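Local coordinates for protein cystathionine gamma-synthase (PDB 6LGO) that probably makes cystathionine, and may also cleave it, as a pyridoxal phosphate-dependent enzyme of the trans-sulfuration family, at residues Ser206-Ile211 / Ala335-Gly340; Ser343-Pro348 / Leu371-Gly376. The protein carries 1 engineered substitution. All coordinates share one frame; numbering follows the deposited sequence.

Contact 1. Residues Ser206-Ile211 / Ala335-Gly340. With EBO ((2~{S})-2-azanyl-4-[(3~{S})-3-[(~{E})-[2-methyl-3-oxidanyl-5-(phosphonomethyl)pyridin-4-yl]methylideneamino]-4-oxidanyl-4-oxidanylidene-butyl]sulfanyl-butanoic acid), chain E.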
ATOM      1  N   SER A 206       6.233  -2.772  21.347  1.00 23.38           N
ATOM      2  CA  SER A 206       5.082  -2.715  20.433  1.00 20.14           C
ATOM      3  C   SER A 206       5.309  -1.493  19.551  1.00 20.09           C
ATOM      4  O   SER A 206       5.162  -0.378  20.059  1.00 21.04           O
ATOM      5  CB  SER A 206       3.827  -2.606  21.164  1.00 19.07           C
ATOM      6  OG  SER A 206       2.813  -2.423  20.220  1.00 18.53           O
ATOM      7  N   THR A 207       5.700  -1.698  18.295  1.00 19.98           N
ATOM      8  CA  THR A 207       5.893  -0.606  17.319  1.00 20.23           C
ATOM      9  C   THR A 207       4.535  -0.026  16.979  1.00 21.43           C
ATOM     10  O   THR A 207       4.506   1.090  16.482  1.00 21.11           O
ATOM     11  CB  THR A 207       6.645  -1.054  16.086  1.00 19.12           C
ATOM     12  OG1 THR A 207       5.904  -2.044  15.366  1.00 21.46           O
ATOM     13  CG2 THR A 207       7.990  -1.565  16.533  1.00 19.04           C
ATOM     14  N   THR A 208       3.467  -0.752  17.329  1.00 20.77           N
ATOM     15  CA  THR A 208       2.077  -0.286  17.202  1.00 19.97           C
ATOM     16  C   THR A 208       1.954   1.089  17.865  1.00 19.79           C
ATOM     17  O   THR A 208       1.016   1.866  17.480  1.00 18.82           O
ATOM     18  CB  THR A 208       1.117  -1.276  17.847  1.00 19.76           C
ATOM     19  OG1 THR A 208       1.456  -2.618  17.433  1.00 22.87           O
ATOM     20  CG2 THR A 208      -0.303  -0.905  17.565  1.00 19.28           C
ATOM     21  N   LYS A 209       2.710   1.346  18.928  1.00 20.40           N
ATOM     22  CA  LYS A 209       2.453   2.554  19.744  1.00 21.97           C
ATOM     23  C   LYS A 209       3.197   3.757  19.161  1.00 21.61           C
ATOM     24  O   LYS A 209       2.889   4.101  18.054  1.00 24.44           O
ATOM     25  CB  LYS A 209       2.633   2.271  21.229  1.00 23.22           C
ATOM     26  CG  LYS A 209       2.009   0.972  21.681  1.00 24.58           C
ATOM     27  CD  LYS A 209       0.579   0.645  21.163  1.00 27.08           C
ATOM     28  CE  LYS A 209       0.116  -0.644  21.837  1.00 28.41           C
ATOM     29  NZ  LYS A 209      -1.008  -1.194  21.070  1.00 31.52           N
ATOM     30  N   TYR A 210       4.016   4.446  19.928  1.00 21.68           N
ATOM     31  CA  TYR A 210       4.684   5.699  19.525  1.00 20.92           C
ATOM     32  C   TYR A 210       5.573   5.554  18.290  1.00 20.49           C
ATOM     33  O   TYR A 210       5.720   6.484  17.510  1.00 20.17           O
ATOM     34  CB  TYR A 210       5.558   6.153  20.679  1.00 21.38           C
ATOM     35  CG  TYR A 210       4.751   6.719  21.819  1.00 21.05           C
ATOM     36  CD1 TYR A 210       4.112   7.952  21.689  1.00 20.96           C
ATOM     37  CD2 TYR A 210       4.547   5.997  22.990  1.00 20.43           C
ATOM     38  CE1 TYR A 210       3.345   8.496  22.712  1.00 21.56           C
ATOM     39  CE2 TYR A 210       3.747   6.506  24.016  1.00 20.12           C
ATOM     40  CZ  TYR A 210       3.156   7.759  23.882  1.00 21.94           C
ATOM     41  OH  TYR A 210       2.408   8.272  24.921  1.00 23.47           O
ATOM     42  N   ILE A 211       6.264   4.437  18.128  1.00 20.29           N
ATOM     43  CA  ILE A 211       7.289   4.370  17.061  1.00 19.75           C
ATOM     44  C   ILE A 211       6.561   4.565  15.701  1.00 21.21           C
ATOM     45  O   ILE A 211       6.921   5.468  14.930  1.00 20.61           O
ATOM     46  CB  ILE A 211       8.062   3.044  17.143  1.00 18.87           C
ATOM     47  CG1 ILE A 211       9.054   3.048  18.294  1.00 19.33           C
ATOM     48  CG2 ILE A 211       8.763   2.744  15.827  1.00 17.87           C
ATOM     49  CD1 ILE A 211       9.467   1.660  18.666  1.00 21.01           C
ATOM     50  N   ALA A 335     -11.090   3.727  22.979  1.00 26.77           N
ATOM     51  CA  ALA A 335     -10.448   2.663  22.191  1.00 26.16           C
ATOM     52  C   ALA A 335      -9.251   2.089  22.913  1.00 26.13           C
ATOM     53  O   ALA A 335      -8.624   2.753  23.754  1.00 29.62           O
ATOM     54  CB  ALA A 335     -10.077   3.182  20.810  1.00 26.40           C
ATOM     55  N   GLU A 336      -8.876   0.906  22.494  1.00 25.71           N
ATOM     56  CA  GLU A 336      -7.563   0.339  22.856  1.00 26.88           C
ATOM     57  C   GLU A 336      -6.410   1.030  22.131  1.00 25.93           C
ATOM     58  O   GLU A 336      -6.635   1.782  21.165  1.00 24.90           O
ATOM     59  CB  GLU A 336      -7.637  -1.166  22.645  1.00 28.58           C
ATOM     60  CG  GLU A 336      -7.964  -1.818  23.995  1.00 35.59           C
ATOM     61  CD  GLU A 336      -8.975  -2.897  23.898  1.00 38.37           C
ATOM     62  OE1 GLU A 336      -9.351  -3.441  24.974  1.00 41.13           O
ATOM     63  OE2 GLU A 336      -9.359  -3.187  22.736  1.00 47.02           O
ATOM     64  N   SER A 337      -5.213   0.722  22.605  1.00 25.22           N
ATOM     65  CA  SER A 337      -3.919   1.137  22.059  1.00 24.23           C
ATOM     66  C   SER A 337      -3.517   2.517  22.619  1.00 24.19           C
ATOM     67  O   SER A 337      -4.292   3.092  23.451  1.00 24.53           O
ATOM     68  CB  SER A 337      -3.972   1.107  20.549  1.00 23.76           C
ATOM     69  OG  SER A 337      -2.668   1.123  20.058  1.00 24.67           O
ATOM     70  N   LEU A 338      -2.412   3.073  22.108  1.00 21.12           N
ATOM     71  CA  LEU A 338      -1.793   4.247  22.724  1.00 23.51           C
ATOM     72  C   LEU A 338      -0.672   4.675  21.788  1.00 23.25           C
ATOM     73  O   LEU A 338      -0.433   3.968  20.812  1.00 24.82           O
ATOM     74  CB  LEU A 338      -1.262   3.913  24.140  1.00 24.51           C
ATOM     75  CG  LEU A 338      -0.182   2.802  24.179  1.00 24.62           C
ATOM     76  CD1 LEU A 338       1.171   3.344  24.555  1.00 24.51           C
ATOM     77  CD2 LEU A 338      -0.549   1.687  25.129  1.00 25.66           C
ATOM     78  N   GLY A 339      -0.131   5.855  22.017  1.00 21.74           N
ATOM     79  CA  GLY A 339       1.036   6.359  21.291  1.00 22.36           C
ATOM     80  C   GLY A 339       0.715   6.884  19.918  1.00 22.04           C
ATOM     81  O   GLY A 339       1.684   7.186  19.163  1.00 23.68           O
ATOM     82  N   GLY A 340      -0.555   6.977  19.579  1.00 21.59           N
ATOM     83  CA  GLY A 340      -0.956   7.564  18.282  1.00 22.67           C
ATOM     84  C   GLY A 340      -1.041   9.107  18.379  1.00 21.85           C
ATOM     85  O   GLY A 340      -1.200   9.631  19.497  1.00 19.71           O
TER
HETATM   86  O6  EBO E 501      -2.456  -1.345  26.443  1.00 30.28           O
HETATM   87  C15 EBO E 501      -2.821  -1.316  25.215  1.00 27.65           C
HETATM   88  O5  EBO E 501      -3.675  -0.555  24.745  1.00 27.76           O
HETATM   89  C8  EBO E 501      -2.297  -2.217  24.165  1.00 28.03           C
HETATM   90  C9  EBO E 501      -3.351  -3.151  23.430  1.00 29.34           C
HETATM   91  C10 EBO E 501      -4.648  -3.508  24.241  1.00 30.86           C
HETATM   92  S   EBO E 501      -5.490  -4.515  23.148  1.00 41.64           S
HETATM   93  C11 EBO E 501      -6.268  -5.468  24.359  1.00 39.87           C
HETATM   94  C12 EBO E 501      -7.428  -6.160  23.736  1.00 35.65           C
HETATM   95  C13 EBO E 501      -7.210  -7.327  22.814  1.00 31.90           C
HETATM   96  C14 EBO E 501      -6.404  -8.451  23.376  1.00 32.20           C
HETATM   97  O4  EBO E 501      -5.182  -8.366  23.385  1.00 32.42           O
HETATM   98  O3  EBO E 501      -6.883  -9.504  23.769  1.00 32.66           O
HETATM   99  N2  EBO E 501      -8.603  -7.658  22.541  1.00 28.32           N
HETATM  100  N1  EBO E 501      -0.990  -2.748  24.659  1.00 28.44           N
HETATM  101  C7  EBO E 501      -0.178  -3.423  23.988  1.00 26.79           C
HETATM  102  C3  EBO E 501       1.165  -3.766  24.444  1.00 25.34           C
HETATM  103  C2  EBO E 501       1.727  -3.047  25.539  1.00 23.96           C
HETATM  104  O7  EBO E 501       1.041  -2.070  26.231  1.00 25.69           O
HETATM  105  C4  EBO E 501       1.964  -4.796  23.715  1.00 24.90           C
HETATM  106  C6  EBO E 501       1.695  -5.576  22.405  1.00 21.40           C
HETATM  107  P   EBO E 501       1.003  -5.315  20.663  1.00 23.92           P
HETATM  108  O2  EBO E 501       1.494  -4.698  19.399  1.00 22.59           O
HETATM  109  O1  EBO E 501       0.921  -6.796  20.105  1.00 18.45           O
HETATM  110  O   EBO E 501      -0.530  -4.983  20.641  1.00 19.72           O
HETATM  111  C5  EBO E 501       3.229  -4.996  24.445  1.00 24.31           C
HETATM  112  N   EBO E 501       3.803  -4.340  25.491  1.00 23.48           N
HETATM  113  C1  EBO E 501       3.052  -3.400  26.044  1.00 24.63           C
HETATM  114  C   EBO E 501       3.478  -2.527  27.155  1.00 22.22           C
HETATM  115  O   HOH W   1      -2.008   2.452  17.750  1.00 26.56           O
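The loop leaving strand 202-206 meets the loop 335-340 most closely where the CA atoms of Y210 and G339 stand 4.1 Å apart, neither segment being regular at this point. G339 CA sits over the centre of one face of the Y210 phenol ring, 3.4 Å from the centroid and 11° off the normal, a CH-pi contact. Just beside it, Y210 CA lends its hydrogen to G339 O in a CA-H...O contact, and K209 CA does the same to L338 O. The H266 ring also meets Y210, edge to face. Next along, the side chains of K209 and L338 cross at about a right angle, with L338 CD1 3.8 Å from K209 CG. The K209 chain bends at chi2 (-44°) and then runs out straight, carrying NZ to S337 OG, a bond of 3.0 Å, and to Y57 OH of the second subunit. In this fold-type I active site K209 is predicted to be the lysine that binds pyridoxal phosphate; here the cofactor is instead joined through C7 and N1 of EBO, as an external aldimine, to a homolanthionine-like thioether amino acid with two four-carbon arms, and K209 NZ lies 3.5 Å from EBO C8, the alpha carbon next to N1. S206 OG, 2.8 Å away, and T208 OG1 both donate to phosphonate oxygen O2 of EBO, gripping it from the K209 loop. From the other loop, S337 N donates to carboxylate oxygen O5 of EBO at 2.9 Å along a bent path (135° at the hydrogen), while L338 CD2 packs near carboxylate carbon C15. A water donates to T208 O and is hydrogen-bonded to S337 OG at 2.7 Å, so the serine hydroxyl joins both the lysine and this bridge.

Contact 2. Residues Ser343-Pro348 / Leu371-Gly376. With EBO ((2~{S})-2-azanyl-4-[(3~{S})-3-[(~{E})-[2-methyl-3-oxidanyl-5-(phosphonomethyl)pyridin-4-yl]methylideneamino]-4-oxidanyl-4-oxidanylidene-butyl]sulfanyl-butanoic acid), chain E.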
ATOM      1  N   SER A 343      -5.621  11.448  20.356  1.00 23.57           N
ATOM      2  CA  SER A 343      -5.827  11.148  21.787  1.00 24.06           C
ATOM      3  C   SER A 343      -6.805   9.982  21.970  1.00 23.61           C
ATOM      4  O   SER A 343      -7.813   9.920  21.264  1.00 24.28           O
ATOM      5  CB  SER A 343      -6.263  12.403  22.518  1.00 25.11           C
ATOM      6  OG  SER A 343      -5.176  13.362  22.520  1.00 24.12           O
ATOM      7  N   LEU A 344      -6.549   9.129  22.963  1.00 22.42           N
ATOM      8  CA  LEU A 344      -7.403   7.959  23.292  1.00 23.33           C
ATOM      9  C   LEU A 344      -7.692   7.892  24.776  1.00 24.71           C
ATOM     10  O   LEU A 344      -6.830   8.347  25.621  1.00 25.10           O
ATOM     11  CB  LEU A 344      -6.740   6.646  22.881  1.00 22.62           C
ATOM     12  CG  LEU A 344      -6.232   6.585  21.438  1.00 23.48           C
ATOM     13  CD1 LEU A 344      -5.297   5.417  21.280  1.00 24.27           C
ATOM     14  CD2 LEU A 344      -7.353   6.546  20.367  1.00 23.78           C
ATOM     15  N   ILE A 345      -8.806   7.240  25.089  1.00 25.82           N
ATOM     16  CA  ILE A 345      -9.099   6.875  26.502  1.00 26.69           C
ATOM     17  C   ILE A 345      -9.440   5.380  26.571  1.00 27.20           C
ATOM     18  O   ILE A 345     -10.062   4.819  25.621  1.00 27.37           O
ATOM     19  CB  ILE A 345     -10.149   7.829  27.105  1.00 27.07           C
ATOM     20  CG1 ILE A 345     -10.350   7.512  28.583  1.00 28.32           C
ATOM     21  CG2 ILE A 345     -11.482   7.801  26.338  1.00 27.31           C
ATOM     22  CD1 ILE A 345     -11.136   8.605  29.306  1.00 29.03           C
ATOM     23  N   ALA A 346      -8.978   4.714  27.606  1.00 27.46           N
ATOM     24  CA  ALA A 346      -9.357   3.315  27.877  1.00 28.83           C
ATOM     25  C   ALA A 346      -9.734   3.120  29.347  1.00 28.75           C
ATOM     26  O   ALA A 346      -9.355   3.956  30.222  1.00 29.18           O
ATOM     27  CB  ALA A 346      -8.246   2.431  27.435  1.00 30.94           C
ATOM     28  N   HIS A 347     -10.503   2.073  29.590  1.00 29.90           N
ATOM     29  CA  HIS A 347     -10.913   1.570  30.933  1.00 31.88           C
ATOM     30  C   HIS A 347     -10.251   0.207  31.115  1.00 32.01           C
ATOM     31  O   HIS A 347     -10.682  -0.767  30.483  1.00 35.04           O
ATOM     32  CB  HIS A 347     -12.437   1.552  31.047  1.00 32.48           C
ATOM     33  CG  HIS A 347     -12.927   0.926  32.311  1.00 35.14           C
ATOM     34  ND1 HIS A 347     -13.528  -0.336  32.309  1.00 36.20           N
ATOM     35  CD2 HIS A 347     -12.955   1.386  33.588  1.00 36.76           C
ATOM     36  CE1 HIS A 347     -13.917  -0.631  33.550  1.00 38.11           C
ATOM     37  NE2 HIS A 347     -13.556   0.405  34.356  1.00 39.56           N
ATOM     38  N   PRO A 348      -9.049   0.153  31.742  1.00 35.04           N
ATOM     39  CA  PRO A 348      -8.236  -1.068  31.710  1.00 33.22           C
ATOM     40  C   PRO A 348      -8.956  -2.333  32.193  1.00 35.50           C
ATOM     41  O   PRO A 348      -8.711  -3.414  31.567  1.00 33.59           O
ATOM     42  CB  PRO A 348      -6.984  -0.715  32.544  1.00 34.35           C
ATOM     43  CG  PRO A 348      -6.844   0.803  32.329  1.00 35.23           C
ATOM     44  CD  PRO A 348      -8.278   1.326  32.256  1.00 33.89           C
ATOM     45  N   LEU A 371      -9.277   5.018  34.708  1.00 31.22           N
ATOM     46  CA  LEU A 371      -9.183   5.469  33.293  1.00 30.63           C
ATOM     47  C   LEU A 371      -7.727   5.779  32.934  1.00 29.12           C
ATOM     48  O   LEU A 371      -7.000   6.330  33.785  1.00 28.11           O
ATOM     49  CB  LEU A 371     -10.133   6.655  33.096  1.00 31.56           C
ATOM     50  CG  LEU A 371     -11.606   6.266  33.294  1.00 31.59           C
ATOM     51  CD1 LEU A 371     -12.445   7.525  33.365  1.00 31.70           C
ATOM     52  CD2 LEU A 371     -12.096   5.267  32.204  1.00 31.68           C
ATOM     53  N   ARG A 372      -7.342   5.396  31.714  1.00 26.79           N
ATOM     54  CA  ARG A 372      -6.022   5.665  31.109  1.00 24.60           C
ATOM     55  C   ARG A 372      -6.157   6.579  29.904  1.00 25.74           C
ATOM     56  O   ARG A 372      -7.007   6.320  29.051  1.00 24.18           O
ATOM     57  CB  ARG A 372      -5.356   4.360  30.703  1.00 23.71           C
ATOM     58  CG  ARG A 372      -3.909   4.495  30.303  1.00 23.43           C
ATOM     59  CD  ARG A 372      -3.438   3.177  29.723  1.00 24.13           C
ATOM     60  NE  ARG A 372      -3.948   2.980  28.365  1.00 25.86           N
ATOM     61  CZ  ARG A 372      -3.744   1.906  27.594  1.00 26.59           C
ATOM     62  NH1 ARG A 372      -3.048   0.880  28.069  1.00 24.41           N
ATOM     63  NH2 ARG A 372      -4.275   1.890  26.358  1.00 26.35           N
ATOM     64  N   LEU A 373      -5.332   7.630  29.865  1.00 26.19           N
ATOM     65  CA  LEU A 373      -5.300   8.557  28.725  1.00 25.72           C
ATOM     66  C   LEU A 373      -4.042   8.299  27.934  1.00 26.24           C
ATOM     67  O   LEU A 373      -2.969   8.149  28.578  1.00 26.56           O
ATOM     68  CB  LEU A 373      -5.235   9.974  29.249  1.00 26.02           C
ATOM     69  CG  LEU A 373      -6.431  10.464  30.034  1.00 27.80           C
ATOM     70  CD1 LEU A 373      -6.208  11.936  30.452  1.00 27.87           C
ATOM     71  CD2 LEU A 373      -7.685  10.305  29.173  1.00 29.66           C
ATOM     72  N   SER A 374      -4.170   8.187  26.606  1.00 26.33           N
ATOM     73  CA  SER A 374      -3.050   8.336  25.657  1.00 25.17           C
ATOM     74  C   SER A 374      -3.218   9.722  25.058  1.00 24.94           C
ATOM     75  O   SER A 374      -4.115   9.928  24.263  1.00 23.78           O
ATOM     76  CB  SER A 374      -3.022   7.302  24.561  1.00 25.55           C
ATOM     77  OG  SER A 374      -1.842   7.440  23.743  1.00 23.72           O
ATOM     78  N   ILE A 375      -2.392  10.652  25.471  1.00 24.66           N
ATOM     79  CA  ILE A 375      -2.547  12.067  25.035  1.00 24.46           C
ATOM     80  C   ILE A 375      -1.828  12.205  23.715  1.00 22.82           C
ATOM     81  O   ILE A 375      -0.630  11.834  23.641  1.00 21.97           O
ATOM     82  CB  ILE A 375      -1.986  12.994  26.129  1.00 25.43           C
ATOM     83  CG1 ILE A 375      -2.969  12.894  27.294  1.00 26.30           C
ATOM     84  CG2 ILE A 375      -1.822  14.406  25.620  1.00 25.03           C
ATOM     85  CD1 ILE A 375      -2.357  13.116  28.534  1.00 28.50           C
ATOM     86  N   GLY A 376      -2.591  12.660  22.740  1.00 23.11           N
ATOM     87  CA  GLY A 376      -2.136  12.911  21.368  1.00 23.71           C
ATOM     88  C   GLY A 376      -1.503  14.295  21.236  1.00 24.40           C
ATOM     89  O   GLY A 376      -1.039  14.867  22.261  1.00 21.44           O
TER
HETATM   90  O6  EBO E 501      -2.456  -1.345  26.443  1.00 30.28           O
HETATM   91  C15 EBO E 501      -2.821  -1.316  25.215  1.00 27.65           C
HETATM   92  O5  EBO E 501      -3.675  -0.555  24.745  1.00 27.76           O
HETATM   93  C8  EBO E 501      -2.297  -2.217  24.165  1.00 28.03           C
HETATM   94  C9  EBO E 501      -3.351  -3.151  23.430  1.00 29.34           C
HETATM   95  C10 EBO E 501      -4.648  -3.508  24.241  1.00 30.86           C
HETATM   96  S   EBO E 501      -5.490  -4.515  23.148  1.00 41.64           S
HETATM   97  C11 EBO E 501      -6.268  -5.468  24.359  1.00 39.87           C
HETATM   98  C12 EBO E 501      -7.428  -6.160  23.736  1.00 35.65           C
HETATM   99  C13 EBO E 501      -7.210  -7.327  22.814  1.00 31.90           C
HETATM  100  C14 EBO E 501      -6.404  -8.451  23.376  1.00 32.20           C
HETATM  101  O4  EBO E 501      -5.182  -8.366  23.385  1.00 32.42           O
HETATM  102  O3  EBO E 501      -6.883  -9.504  23.769  1.00 32.66           O
HETATM  103  N2  EBO E 501      -8.603  -7.658  22.541  1.00 28.32           N
HETATM  104  N1  EBO E 501      -0.990  -2.748  24.659  1.00 28.44           N
HETATM  105  C7  EBO E 501      -0.178  -3.423  23.988  1.00 26.79           C
HETATM  106  C3  EBO E 501       1.165  -3.766  24.444  1.00 25.34           C
HETATM  107  C2  EBO E 501       1.727  -3.047  25.539  1.00 23.96           C
HETATM  108  O7  EBO E 501       1.041  -2.070  26.231  1.00 25.69           O
HETATM  109  C4  EBO E 501       1.964  -4.796  23.715  1.00 24.90           C
HETATM  110  C6  EBO E 501       1.695  -5.576  22.405  1.00 21.40           C
HETATM  111  P   EBO E 501       1.003  -5.315  20.663  1.00 23.92           P
HETATM  112  O2  EBO E 501       1.494  -4.698  19.399  1.00 22.59           O
HETATM  113  O1  EBO E 501       0.921  -6.796  20.105  1.00 18.45           O
HETATM  114  O   EBO E 501      -0.530  -4.983  20.641  1.00 19.72           O
HETATM  115  C5  EBO E 501       3.229  -4.996  24.445  1.00 24.31           C
HETATM  116  N   EBO E 501       3.803  -4.340  25.491  1.00 23.48           N
HETATM  117  C1  EBO E 501       3.052  -3.400  26.044  1.00 24.63           C
HETATM  118  C   EBO E 501       3.478  -2.527  27.155  1.00 22.22           C
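Two neighbouring antiparallel strands of the C-terminal sheet, 344-346 and 371-374, make this contact and present the arginine that takes the C15 carboxylate of EBO, next to alpha carbon C8, as in many fold-type I pyridoxal phosphate enzymes. Their axes approach to 4.8 Å and run at 160° to each other. L344 with S374 and A346 with R372 are hydrogen-bonded pairs, the first closed by S374 N to L344 O at 2.8 Å and L344 N to S374 O, the second by A346 N to R372 O and R372 N to A346 O at 2.9 Å. The side chains of I345 and L373, the non-hydrogen-bonded pair between them, lie side by side and point the same way, I345 CD1 touching L373 CD2 at 3.8 Å, on the face covered by helices 259-277 and 318-326. L344, A346, R372 and S374 point to the reverse face, where EBO lies. The P348 ring crosses the base of the R372 side chain obliquely, CG nearest CB, and the arginine runs out fully extended as far as CD before a turn at chi3 (76°) swings the guanidinium round past A346 CB, 4.1 Å from NH2. Its NH1 and NH2 then pair with the two oxygens of the C15 carboxylate: NH2 reaches O5 at 3.0 Å and NH1 reaches O6, which lies in the guanidinium plane at its edge, a pairing that fixes the rotation of the carboxylate. L371 CD2 touches CB of H347, whose NE2 is bonded to D368 O, and lies near the imidazole plane at its edge. Beyond the last pair S343 OG, also bonded to E378, accepts a hydrogen bond from G376 N at 2.7 Å, with 153° at the hydrogen.

Overall arrangement
Contact 1 closes before contact 2 opens along the chain, and their centres lie 11 Å apart. Contact 1 joins the loop that follows strand 202-206 of the seven-stranded sheet to a loop of the C-terminal part; contact 2 lies within the five-stranded sheet there. Segment 335-340 connects strand 333-334 to strand 344-346, so both contacts share this corner: A335 N probably bonds to I345 O, and G339 N to S374 OG. EBO lies against both, with its phosphonate, replacing the cofactor phosphate, held in part from contact 1 and its C15 carboxylate from both. The active site therefore forms between the two sheets, and the second subunit completes it with Y57, R59 and D56.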